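Local coordinates for protein AlyGC (Glaciecola chathamensis, PDB 5GKD) that cleaves alginate as a polysaccharide lyase of family 6, with a calcium ion bound in its N-terminal beta-helix, at residues G600-E605 with E631-P636. Numbering follows the deposited sequence.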
# COMPACT_ATOMS: atom_id res chain seq x y z
N GLY A 600 -6.90 13.02 8.20
CA GLY A 600 -8.11 13.50 7.57
C GLY A 600 -8.49 12.82 6.27
O GLY A 600 -9.47 13.24 5.64
N ILE A 601 -7.77 11.76 5.86
CA ILE A 601 -8.01 11.05 4.61
C ILE A 601 -9.05 9.95 4.84
O ILE A 601 -9.12 9.35 5.91
CB ILE A 601 -6.68 10.47 4.06
CG1 ILE A 601 -5.63 11.58 3.88
CG2 ILE A 601 -6.90 9.79 2.74
CD1 ILE A 601 -4.25 11.07 3.57
N TYR A 602 -9.88 9.68 3.83
CA TYR A 602 -10.88 8.62 3.95
C TYR A 602 -11.09 7.96 2.59
O TYR A 602 -10.50 8.37 1.59
CB TYR A 602 -12.18 9.16 4.58
CG TYR A 602 -12.87 10.33 3.91
CD1 TYR A 602 -12.43 11.64 4.09
CD2 TYR A 602 -14.03 10.13 3.16
CE1 TYR A 602 -13.11 12.72 3.52
CE2 TYR A 602 -14.71 11.20 2.58
CZ TYR A 602 -14.24 12.48 2.76
OH TYR A 602 -14.91 13.51 2.18
N ASN A 603 -11.93 6.91 2.58
CA ASN A 603 -12.02 5.96 1.47
C ASN A 603 -13.30 6.05 0.65
O ASN A 603 -13.37 5.41 -0.42
CB ASN A 603 -11.90 4.52 1.99
CG ASN A 603 -10.54 4.23 2.61
OD1 ASN A 603 -10.46 3.77 3.76
ND2 ASN A 603 -9.47 4.46 1.85
N VAL A 604 -14.32 6.78 1.10
CA VAL A 604 -15.62 6.78 0.44
C VAL A 604 -16.40 8.06 0.76
O VAL A 604 -16.50 8.47 1.92
CB VAL A 604 -16.44 5.53 0.83
CG1 VAL A 604 -16.66 5.46 2.35
CG2 VAL A 604 -17.78 5.51 0.09
N GLU A 605 -16.96 8.69 -0.27
CA GLU A 605 -17.77 9.88 -0.04
C GLU A 605 -19.20 9.51 0.36
O GLU A 605 -19.72 10.04 1.35
CB GLU A 605 -17.77 10.78 -1.29
CG GLU A 605 -18.40 12.15 -1.06
CD GLU A 605 -17.63 13.04 -0.08
OE1 GLU A 605 -16.47 12.74 0.26
OE2 GLU A 605 -18.20 14.06 0.36
N GLU A 631 -11.49 19.62 9.26
CA GLU A 631 -12.83 20.09 8.96
C GLU A 631 -12.92 20.62 7.54
O GLU A 631 -13.64 21.57 7.25
CB GLU A 631 -13.27 21.15 9.97
CG GLU A 631 -13.27 20.66 11.41
CD GLU A 631 -13.56 21.78 12.40
OE1 GLU A 631 -12.59 22.44 12.84
OE2 GLU A 631 -14.75 21.99 12.74
N SER A 632 -12.20 19.99 6.62
CA SER A 632 -12.12 20.48 5.25
C SER A 632 -12.98 19.71 4.26
O SER A 632 -12.92 20.01 3.07
CB SER A 632 -10.68 20.45 4.78
OG SER A 632 -9.87 21.19 5.65
N THR A 633 -13.76 18.73 4.71
CA THR A 633 -14.46 17.80 3.83
C THR A 633 -15.90 17.61 4.32
O THR A 633 -16.28 18.10 5.38
CB THR A 633 -13.73 16.45 3.75
OG1 THR A 633 -13.63 15.89 5.06
CG2 THR A 633 -12.34 16.62 3.19
N PHE A 634 -16.68 16.87 3.54
CA PHE A 634 -18.09 16.66 3.86
C PHE A 634 -18.45 15.21 4.11
O PHE A 634 -19.54 14.95 4.63
CB PHE A 634 -18.97 17.21 2.72
CG PHE A 634 -18.64 18.60 2.31
CD1 PHE A 634 -18.59 19.63 3.24
CD2 PHE A 634 -18.33 18.90 0.99
CE1 PHE A 634 -18.29 20.92 2.86
CE2 PHE A 634 -18.02 20.20 0.61
CZ PHE A 634 -18.01 21.21 1.55
N GLY A 635 -17.58 14.27 3.76
CA GLY A 635 -17.86 12.87 3.87
C GLY A 635 -16.99 12.19 4.90
O GLY A 635 -16.13 12.83 5.50
N PRO A 636 -17.20 10.89 5.12
CA PRO A 636 -18.21 10.02 4.52
C PRO A 636 -19.66 10.30 4.89
O PRO A 636 -19.96 10.80 5.96
CB PRO A 636 -17.81 8.64 5.05
CG PRO A 636 -16.37 8.75 5.37
CD PRO A 636 -16.22 10.13 5.91
O HOH W 1 -11.32 15.18 6.33
O HOH W 2 -16.27 16.05 0.74
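Tyr-602 meets Thr-633 tip to tip, its OH 3.5 Å from Thr-633 CB; just before it in the chain, Gly-600 is tied to the same threonine by a bridging water, which donates to the Gly-600 carbonyl O and accepts from Thr-633 OG1. Tyr-602 has the largest share of the contact. Its CG sits between the backbone N and the carbonyl carbon (chi1 56°), which sends the ring out toward the other loop. Gly-635 and Pro-636 pass over one face of the ring: Pro-636 CD makes a CH-pi contact 3.9 Å from the centroid of the Tyr-602 ring, and Gly-635 O lies over the same face, nearer the phenol end. A cis peptide bond joins these two residues. The Tyr-602 hydroxyl works both ways, donating to Glu-605 OE1 at 2.6 Å, on that oxygen's syn side, and accepting a bent bond from Gly-635 N at 3.2 Å (136° at the hydrogen). Having no side chain, Gly-635 lets its backbone lie close against the Tyr-602 hydroxyl and the Glu-605 carboxylate. Val-604 adds its carbonyl O, 3.4 Å from Pro-636 CB. The Glu-605 side chain bends at chi2 (66°), folding its carboxylate back beside Gly-635; OE2 takes a hydrogen bond from a second water, itself held by Phe-634 N, and forms a salt bridge with Arg-234. Both loops lead into paired parallel strands, 606-610 and 637-641, of the C-terminal beta-helix and reach toward the N-terminal one, where Phe-634 stacks on His-259 and Thr-633's side chain lies about 8 Å from the calcium.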